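PDB 6JJJ: C-type lectin domain family 4 member F from Mus musculus, which binds galactose and fucose as a trimeric Kupffer cell receptor, represented here by part of its extracellular region including the C-type lectin domain, and may take part in endocytosis. Local coordinates for residues K50-T53 against H58-S61; W118-R121 against R125-C128; C128-V131 against W135-M138. All blocks are in the same frame, centred on the assembly; numbering follows the deposited sequence.

Contact 1: K50-T53 against H58-S61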
ATOM      1  N   LYS A  50     -18.278  12.401  11.541  1.00101.22           N
ATOM      2  CA  LYS A  50     -18.734  12.703  10.190  1.00102.13           C
ATOM      3  C   LYS A  50     -17.690  12.293   9.156  1.00101.53           C
ATOM      4  O   LYS A  50     -18.032  11.836   8.058  1.00102.37           O
ATOM      5  CB  LYS A  50     -19.057  14.193  10.067  1.00116.40           C
ATOM      6  CG  LYS A  50     -20.171  14.676  10.989  1.00125.00           C
ATOM      7  CD  LYS A  50     -21.537  14.495  10.327  1.00133.29           C
ATOM      8  CE  LYS A  50     -22.679  14.854  11.266  1.00138.78           C
ATOM      9  NZ  LYS A  50     -22.640  16.279  11.703  1.00141.09           N
ATOM     10  N   PHE A  51     -16.405  12.426   9.497  1.00 89.79           N
ATOM     11  CA  PHE A  51     -15.349  11.981   8.592  1.00 91.35           C
ATOM     12  C   PHE A  51     -15.367  10.462   8.450  1.00 83.81           C
ATOM     13  O   PHE A  51     -15.455   9.930   7.338  1.00 87.60           O
ATOM     14  CB  PHE A  51     -13.978  12.457   9.093  1.00109.76           C
ATOM     15  CG  PHE A  51     -12.830  12.051   8.201  1.00124.28           C
ATOM     16  CD1 PHE A  51     -12.301  10.770   8.258  1.00127.57           C
ATOM     17  CD2 PHE A  51     -12.279  12.955   7.305  1.00131.91           C
ATOM     18  CE1 PHE A  51     -11.253  10.397   7.435  1.00129.66           C
ATOM     19  CE2 PHE A  51     -11.229  12.589   6.483  1.00133.92           C
ATOM     20  CZ  PHE A  51     -10.714  11.308   6.549  1.00132.05           C
ATOM     21  N   CYS A  52     -15.270   9.744   9.575  1.00 92.25           N
ATOM     22  CA  CYS A  52     -15.250   8.284   9.518  1.00 97.96           C
ATOM     23  C   CYS A  52     -16.474   7.747   8.780  1.00101.47           C
ATOM     24  O   CYS A  52     -16.385   6.747   8.057  1.00101.91           O
ATOM     25  CB  CYS A  52     -15.171   7.695  10.927  1.00101.82           C
ATOM     26  SG  CYS A  52     -13.688   8.140  11.898  1.00106.18           S
ATOM     27  N   THR A  53     -17.629   8.394   8.959  1.00111.21           N
ATOM     28  CA  THR A  53     -18.824   7.997   8.222  1.00109.66           C
ATOM     29  C   THR A  53     -18.627   8.228   6.731  1.00112.47           C
ATOM     30  O   THR A  53     -18.916   7.350   5.909  1.00114.29           O
ATOM     31  CB  THR A  53     -20.043   8.775   8.719  1.00106.01           C
ATOM     32  OG1 THR A  53     -19.755  10.179   8.678  1.00107.13           O
ATOM     33  CG2 THR A  53     -20.411   8.366  10.133  1.00106.22           C
ATOM     34  N   HIS A  58     -16.296   4.025  11.207  1.00103.85           N
ATOM     35  CA  HIS A  58     -16.696   4.624  12.472  1.00106.91           C
ATOM     36  C   HIS A  58     -15.466   4.763  13.355  1.00103.90           C
ATOM     37  O   HIS A  58     -14.434   4.129  13.122  1.00104.44           O
ATOM     38  CB  HIS A  58     -17.772   3.788  13.183  1.00118.29           C
ATOM     39  CG  HIS A  58     -19.111   3.833  12.515  1.00131.82           C
ATOM     40  ND1 HIS A  58     -19.968   2.755  12.481  1.00137.59           N
ATOM     41  CD2 HIS A  58     -19.745   4.836  11.863  1.00137.19           C
ATOM     42  CE1 HIS A  58     -21.070   3.089  11.835  1.00138.04           C
ATOM     43  NE2 HIS A  58     -20.960   4.347  11.448  1.00137.10           N
ATOM     44  N   LEU A  59     -15.585   5.605  14.378  1.00102.84           N
ATOM     45  CA  LEU A  59     -14.495   5.789  15.327  1.00 96.07           C
ATOM     46  C   LEU A  59     -14.161   4.464  16.001  1.00 90.27           C
ATOM     47  O   LEU A  59     -15.048   3.775  16.513  1.00 87.08           O
ATOM     48  CB  LEU A  59     -14.881   6.836  16.366  1.00 93.04           C
ATOM     49  CG  LEU A  59     -14.992   8.267  15.835  1.00 85.98           C
ATOM     50  CD1 LEU A  59     -15.689   9.170  16.843  1.00 84.29           C
ATOM     51  CD2 LEU A  59     -13.621   8.821  15.482  1.00 83.63           C
ATOM     52  N   ALA A  60     -12.875   4.117  15.999  1.00 84.66           N
ATOM     53  CA  ALA A  60     -12.437   2.779  16.377  1.00 90.78           C
ATOM     54  C   ALA A  60     -13.057   2.332  17.695  1.00 97.43           C
ATOM     55  O   ALA A  60     -13.362   3.142  18.576  1.00 99.03           O
ATOM     56  CB  ALA A  60     -10.910   2.743  16.483  1.00 87.92           C
ATOM     57  N   SER A  61     -13.218   1.016  17.823  1.00108.51           N
ATOM     58  CA  SER A  61     -13.693   0.357  19.034  1.00116.42           C
ATOM     59  C   SER A  61     -12.599  -0.570  19.558  1.00123.90           C
ATOM     60  O   SER A  61     -11.502  -0.646  18.999  1.00133.41           O
ATOM     61  CB  SER A  61     -14.979  -0.428  18.758  1.00119.72           C
ATOM     62  OG  SER A  61     -15.904   0.351  18.019  1.00122.62           O
TER
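Cys-52 and Leu-59 make the tight side of this contact, with SG resting on one branch of the leucine, 3.6 Å from CD2. With chi1 at -61° the sulfur stands anti to its carbonyl carbon, which carries it to that CD2 branch. The CB of Cys-52 presses on the strand backbone, 3.8 Å from the CA of His-58. In this part of the C-type lectin fold the chain turns back after helix 45-54, so that the short strand 58-59 packs against the helix end. The disulfide from Cys-52 to Cys-148 ties the same helix to strand 147-151, the neighbour of 58-59 in the sheet, a link common in this family. Trp-146 also lies against both Cys-52 and Leu-59. The other side is looser and partly exposed. The CB of His-58 leaves away from the helix, and its ring meets Thr-53 by an edge alone: the methyl CG2 lies near the imidazole plane, 4.0 Å from CD2, with the two side chains set obliquely. The hydroxyl of Thr-53 serves its own helix, bonding to the carbonyl of Glu-49. Gly-56 of the second subunit packs on both Thr-53 and His-58, bringing this edge to a subunit boundary.

Contact 2: W118-R121 against R125-C128. With CA (calcium ion), chain G; CA (calcium ion), chain H.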
ATOM      1  N   TRP A 118     -15.627  15.510  34.172  1.00132.49           N
ATOM      2  CA  TRP A 118     -15.249  16.813  34.701  1.00129.76           C
ATOM      3  C   TRP A 118     -16.091  17.911  34.059  1.00130.56           C
ATOM      4  O   TRP A 118     -16.504  17.813  32.900  1.00130.57           O
ATOM      5  CB  TRP A 118     -13.763  17.059  34.445  1.00126.78           C
ATOM      6  CG  TRP A 118     -13.171  18.152  35.264  1.00125.07           C
ATOM      7  CD1 TRP A 118     -12.976  18.151  36.615  1.00124.14           C
ATOM      8  CD2 TRP A 118     -12.679  19.410  34.788  1.00124.22           C
ATOM      9  NE1 TRP A 118     -12.397  19.333  37.010  1.00125.25           N
ATOM     10  CE2 TRP A 118     -12.205  20.123  35.907  1.00127.21           C
ATOM     11  CE3 TRP A 118     -12.595  20.003  33.525  1.00124.48           C
ATOM     12  CZ2 TRP A 118     -11.658  21.400  35.802  1.00130.91           C
ATOM     13  CZ3 TRP A 118     -12.049  21.271  33.423  1.00125.42           C
ATOM     14  CH2 TRP A 118     -11.588  21.954  34.554  1.00129.29           C
ATOM     15  N   ARG A 119     -16.356  18.961  34.831  1.00141.95           N
ATOM     16  CA  ARG A 119     -17.137  20.096  34.350  1.00141.86           C
ATOM     17  C   ARG A 119     -16.177  21.131  33.775  1.00120.54           C
ATOM     18  O   ARG A 119     -15.381  21.724  34.510  1.00103.32           O
ATOM     19  CB  ARG A 119     -17.979  20.694  35.476  1.00167.19           C
ATOM     20  CG  ARG A 119     -19.085  21.633  35.003  1.00191.37           C
ATOM     21  CD  ARG A 119     -18.644  23.091  34.930  1.00212.37           C
ATOM     22  NE  ARG A 119     -19.744  23.953  34.497  1.00226.97           N
ATOM     23  CZ  ARG A 119     -19.621  25.242  34.194  1.00235.95           C
ATOM     24  NH1 ARG A 119     -18.438  25.836  34.274  1.00238.70           N
ATOM     25  NH2 ARG A 119     -20.682  25.937  33.805  1.00239.13           N
ATOM     26  N   HIS A 120     -16.262  21.363  32.468  1.00128.08           N
ATOM     27  CA  HIS A 120     -15.364  22.308  31.828  1.00127.34           C
ATOM     28  C   HIS A 120     -15.893  23.731  31.976  1.00136.69           C
ATOM     29  O   HIS A 120     -17.060  23.965  32.296  1.00139.62           O
ATOM     30  CB  HIS A 120     -15.183  21.967  30.347  1.00111.85           C
ATOM     31  CG  HIS A 120     -14.192  20.873  30.098  1.00106.93           C
ATOM     32  ND1 HIS A 120     -12.977  21.097  29.487  1.00 94.45           N
ATOM     33  CD2 HIS A 120     -14.225  19.552  30.396  1.00 93.99           C
ATOM     34  CE1 HIS A 120     -12.310  19.960  29.407  1.00 97.62           C
ATOM     35  NE2 HIS A 120     -13.045  19.007  29.952  1.00 92.53           N
ATOM     36  N   ARG A 121     -14.997  24.689  31.756  1.00128.34           N
ATOM     37  CA  ARG A 121     -15.341  26.094  31.933  1.00143.00           C
ATOM     38  C   ARG A 121     -16.336  26.582  30.894  1.00145.26           C
ATOM     39  O   ARG A 121     -17.317  27.256  31.238  1.00144.44           O
ATOM     40  CB  ARG A 121     -14.059  26.912  31.865  1.00157.52           C
ATOM     41  CG  ARG A 121     -13.053  26.616  32.964  1.00169.15           C
ATOM     42  CD  ARG A 121     -11.718  27.280  32.651  1.00178.49           C
ATOM     43  NE  ARG A 121     -11.886  28.566  31.980  1.00186.37           N
ATOM     44  CZ  ARG A 121     -10.880  29.342  31.586  1.00191.48           C
ATOM     45  NH1 ARG A 121      -9.626  28.974  31.814  1.00193.45           N
ATOM     46  NH2 ARG A 121     -11.126  30.480  30.951  1.00192.02           N
ATOM     47  N   ARG A 125     -19.872  19.167  30.162  1.00109.98           N
ATOM     48  CA  ARG A 125     -19.401  18.000  30.893  1.00122.51           C
ATOM     49  C   ARG A 125     -18.492  17.211  29.950  1.00116.53           C
ATOM     50  O   ARG A 125     -18.073  17.710  28.903  1.00117.73           O
ATOM     51  CB  ARG A 125     -20.584  17.172  31.382  1.00148.19           C
ATOM     52  CG  ARG A 125     -21.510  17.921  32.326  1.00177.45           C
ATOM     53  CD  ARG A 125     -20.822  18.375  33.594  1.00206.38           C
ATOM     54  NE  ARG A 125     -21.794  18.776  34.608  1.00229.81           N
ATOM     55  CZ  ARG A 125     -22.359  19.978  34.668  1.00246.30           C
ATOM     56  NH1 ARG A 125     -22.063  20.902  33.765  1.00251.87           N
ATOM     57  NH2 ARG A 125     -23.231  20.253  35.628  1.00251.67           N
ATOM     58  N   GLU A 126     -18.166  15.970  30.302  1.00 91.44           N
ATOM     59  CA  GLU A 126     -17.332  15.117  29.457  1.00 95.14           C
ATOM     60  C   GLU A 126     -18.132  13.896  29.021  1.00 90.12           C
ATOM     61  O   GLU A 126     -18.489  13.054  29.854  1.00 91.55           O
ATOM     62  CB  GLU A 126     -16.060  14.706  30.196  1.00107.38           C
ATOM     63  CG  GLU A 126     -15.155  15.877  30.556  1.00118.38           C
ATOM     64  CD  GLU A 126     -13.836  15.428  31.139  1.00127.91           C
ATOM     65  OE1 GLU A 126     -13.829  14.408  31.857  1.00131.70           O
ATOM     66  OE2 GLU A 126     -12.810  16.088  30.875  1.00130.74           O
ATOM     67  N   ASP A 127     -18.420  13.806  27.715  1.00 99.93           N
ATOM     68  CA  ASP A 127     -19.199  12.703  27.162  1.00102.40           C
ATOM     69  C   ASP A 127     -18.525  12.062  25.952  1.00 90.97           C
ATOM     70  O   ASP A 127     -19.191  11.375  25.171  1.00 93.00           O
ATOM     71  CB  ASP A 127     -20.603  13.169  26.774  1.00106.25           C
ATOM     72  CG  ASP A 127     -21.378  13.713  27.945  1.00111.06           C
ATOM     73  OD1 ASP A 127     -21.162  13.226  29.071  1.00112.90           O
ATOM     74  OD2 ASP A 127     -22.210  14.620  27.738  1.00112.59           O
ATOM     75  N   CYS A 128     -17.226  12.274  25.771  1.00 93.50           N
ATOM     76  CA  CYS A 128     -16.497  11.705  24.649  1.00 93.88           C
ATOM     77  C   CYS A 128     -15.137  11.241  25.145  1.00 89.26           C
ATOM     78  O   CYS A 128     -14.571  11.818  26.078  1.00 94.46           O
ATOM     79  CB  CYS A 128     -16.344  12.714  23.502  1.00102.97           C
ATOM     80  SG  CYS A 128     -17.905  13.085  22.646  1.00113.94           S
TER
HETATM   81 CA    CA G 601     -20.292  11.680  30.509  1.00110.80          CA
HETATM   82 CA    CA H 602     -11.785  13.577  32.131  1.00101.46          CA
HETATM   83  O   HOH W   1      -9.999  14.676  33.039  1.00122.79           O
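Glu-126 meets Trp-118 and His-120 through its carboxylate, whose two oxygens have separate tasks. OE1 binds a calcium ion at 2.2 Å and also accepts the backbone N-H of Trp-118, whose N lies 3.1 Å from OE1 and well above the carboxylate plane, 63° out of it. OE2 takes the N-H of His-120, with NE2 3.1 Å from OE2; that bond uses the anti side of the oxygen and runs close to the imidazole plane. Carboxylate and ring are turned 41° apart. The two hydrogen bonds and the calcium bond together fix the rotation of the glutamate tip. This calcium, with Asp-116, Asn-136, Asp-137 and a water as further ligands, lies where C-type lectins bind sugar, probably the sugar site here too. In galactose-binding relatives a tryptophan at the place of Trp-118 packs on the sugar. A second calcium is held by Glu-126 O at 2.4 Å and by OD1 of Asp-127; Asp-86, Glu-90 and Asn-117 complete its site. Farther out, Trp-118 lays CE3 over one face of the His-120 ring, 3.5 Å above its plane, while Met-138 touches the same histidine. At the exposed margin, CG of Arg-119 sits over one face of the Arg-125 guanidinium.

Contact 3: C128-V131 against W135-M138. With CA (calcium ion), chain H.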
ATOM      1  N   CYS A 128     -17.226  12.274  25.771  1.00 93.50           N
ATOM      2  CA  CYS A 128     -16.497  11.705  24.649  1.00 93.88           C
ATOM      3  C   CYS A 128     -15.137  11.241  25.145  1.00 89.26           C
ATOM      4  O   CYS A 128     -14.571  11.818  26.078  1.00 94.46           O
ATOM      5  CB  CYS A 128     -16.344  12.714  23.502  1.00102.97           C
ATOM      6  SG  CYS A 128     -17.905  13.085  22.646  1.00113.94           S
ATOM      7  N   VAL A 129     -14.630  10.176  24.527  1.00 86.96           N
ATOM      8  CA  VAL A 129     -13.432   9.492  24.995  1.00 84.48           C
ATOM      9  C   VAL A 129     -12.327   9.610  23.956  1.00 85.02           C
ATOM     10  O   VAL A 129     -12.563   9.407  22.761  1.00 81.83           O
ATOM     11  CB  VAL A 129     -13.721   8.006  25.299  1.00 85.55           C
ATOM     12  CG1 VAL A 129     -12.460   7.302  25.769  1.00 83.77           C
ATOM     13  CG2 VAL A 129     -14.838   7.881  26.323  1.00 88.79           C
ATOM     14  N   HIS A 130     -11.118   9.924  24.417  1.00 86.43           N
ATOM     15  CA  HIS A 130      -9.918   9.860  23.591  1.00104.38           C
ATOM     16  C   HIS A 130      -8.892   8.980  24.298  1.00 86.31           C
ATOM     17  O   HIS A 130      -9.098   8.542  25.435  1.00 75.70           O
ATOM     18  CB  HIS A 130      -9.357  11.260  23.299  1.00116.79           C
ATOM     19  CG  HIS A 130      -8.998  12.048  24.522  1.00131.05           C
ATOM     20  ND1 HIS A 130      -8.939  13.425  24.521  1.00130.11           N
ATOM     21  CD2 HIS A 130      -8.671  11.660  25.777  1.00132.25           C
ATOM     22  CE1 HIS A 130      -8.598  13.850  25.723  1.00134.06           C
ATOM     23  NE2 HIS A 130      -8.427  12.800  26.504  1.00136.09           N
ATOM     24  N   VAL A 131      -7.769   8.727  23.626  1.00 92.21           N
ATOM     25  CA  VAL A 131      -6.750   7.816  24.142  1.00101.29           C
ATOM     26  C   VAL A 131      -5.370   8.430  23.954  1.00112.95           C
ATOM     27  O   VAL A 131      -5.023   8.858  22.849  1.00115.99           O
ATOM     28  CB  VAL A 131      -6.810   6.445  23.435  1.00 98.75           C
ATOM     29  CG1 VAL A 131      -5.853   5.457  24.085  1.00 98.98           C
ATOM     30  CG2 VAL A 131      -8.233   5.909  23.429  1.00 99.65           C
ATOM     31  N   TRP A 135      -7.876   5.367  28.418  1.00116.48           N
ATOM     32  CA  TRP A 135      -9.007   6.199  28.038  1.00109.85           C
ATOM     33  C   TRP A 135      -9.183   7.368  29.002  1.00110.87           C
ATOM     34  O   TRP A 135      -8.764   7.325  30.160  1.00120.84           O
ATOM     35  CB  TRP A 135     -10.293   5.380  28.010  1.00106.17           C
ATOM     36  CG  TRP A 135     -10.257   4.246  27.062  1.00103.65           C
ATOM     37  CD1 TRP A 135      -9.285   3.969  26.149  1.00103.23           C
ATOM     38  CD2 TRP A 135     -11.246   3.224  26.921  1.00101.50           C
ATOM     39  NE1 TRP A 135      -9.604   2.833  25.450  1.00 99.23           N
ATOM     40  CE2 TRP A 135     -10.805   2.357  25.904  1.00101.77           C
ATOM     41  CE3 TRP A 135     -12.461   2.956  27.558  1.00103.04           C
ATOM     42  CZ2 TRP A 135     -11.536   1.242  25.507  1.00 96.90           C
ATOM     43  CZ3 TRP A 135     -13.185   1.849  27.165  1.00102.02           C
ATOM     44  CH2 TRP A 135     -12.722   1.004  26.147  1.00 98.12           C
ATOM     45  N   ASN A 136      -9.809   8.431  28.501  1.00106.47           N
ATOM     46  CA  ASN A 136     -10.226   9.549  29.338  1.00103.64           C
ATOM     47  C   ASN A 136     -11.450  10.183  28.695  1.00104.86           C
ATOM     48  O   ASN A 136     -11.419  10.516  27.507  1.00105.20           O
ATOM     49  CB  ASN A 136      -9.116  10.593  29.497  1.00100.33           C
ATOM     50  CG  ASN A 136      -9.614  11.873  30.148  1.00 96.91           C
ATOM     51  OD1 ASN A 136     -10.418  11.837  31.082  1.00105.04           O
ATOM     52  ND2 ASN A 136      -9.141  13.013  29.652  1.00 89.54           N
ATOM     53  N   ASP A 137     -12.532  10.320  29.459  1.00110.44           N
ATOM     54  CA  ASP A 137     -13.695  11.036  28.951  1.00106.14           C
ATOM     55  C   ASP A 137     -13.377  12.528  28.888  1.00108.73           C
ATOM     56  O   ASP A 137     -12.646  13.062  29.727  1.00111.11           O
ATOM     57  CB  ASP A 137     -14.931  10.761  29.810  1.00101.30           C
ATOM     58  CG  ASP A 137     -14.850  11.364  31.193  1.00100.82           C
ATOM     59  OD1 ASP A 137     -13.736  11.613  31.694  1.00 99.25           O
ATOM     60  OD2 ASP A 137     -15.931  11.578  31.781  1.00 95.44           O
ATOM     61  N   MET A 138     -13.908  13.197  27.868  1.00 94.20           N
ATOM     62  CA  MET A 138     -13.472  14.543  27.529  1.00 94.76           C
ATOM     63  C   MET A 138     -14.649  15.335  26.984  1.00100.30           C
ATOM     64  O   MET A 138     -15.653  14.770  26.543  1.00105.21           O
ATOM     65  CB  MET A 138     -12.324  14.493  26.506  1.00 92.25           C
ATOM     66  CG  MET A 138     -11.789  15.836  26.073  1.00 91.72           C
ATOM     67  SD  MET A 138     -11.117  16.755  27.476  1.00 95.54           S
ATOM     68  CE  MET A 138     -10.876  18.368  26.741  1.00 98.29           C
TER
HETATM   69 CA    CA H 602     -11.785  13.577  32.131  1.00101.46          CA
HETATM   70  O   HOH W   1      -9.999  14.676  33.039  1.00122.79           O
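His-130 and Asn-136 lie side by side on one face of an antiparallel hairpin, pointing the same way, and backbone bonds run between them in both directions. From CB of His-130 the ring is swung between the backbone N and the carbonyl carbon (chi1 59°), which tips it toward the partner strand. CD2 comes over the main chain, 3.4 Å from Asn-136 O. Along the other side, CE1 lies 3.8 Å from CG of Met-138 and ND1 is near the same carbon, while CB of Met-138 sits over one ring face in a CH-pi contact, 4.1 Å from the centroid. At the tip, NE2 accepts a bent hydrogen bond from ND2 of Asn-136 at 3.2 Å, oblique to both the ring and the amide plane. With ND2 so held, OD1 of Asn-136 is presented to calcium, which is also bound by Asp-137 O and a water and, at a longer distance, by Asp-137 OD1; Asp-137 OD2 is held by the N-H of Asn-117. On the reverse face, CG1 of Val-129 packs 3.7 Å from CB of Trp-135, and CG2 of Val-131 reaches CD1 of that indole at 3.5 Å. Trp-135, Asn-136 and Asp-137 form the WND motif of C-type lectins, which joins the Gln-Pro-Asp motif of residues 114-116, characteristic of galactose-type lectins, at what is, as in its relatives, probably the calcium-dependent sugar site.

From the N terminus, contact 1 comes first and spans residues 54-57, the helix end and the turn after it, joining helix 45-54 to the sheet that holds strands 58-59 and 147-151. The chain then runs through strand 80-85 of the second sheet and a long loop before contact 2 closes residues 122-124. Contact 3 follows at once, closing the 132-134 turn of the hairpin. The three lie in series, with none enclosing or crossing another, although contacts 2 and 3 share Cys-128. Their centres are 10 Å apart and both supply ligands to one calcium, tying the long loop to the second sheet. Contact 1 sits about 21 Å from contact 2, centre to centre, without touching it.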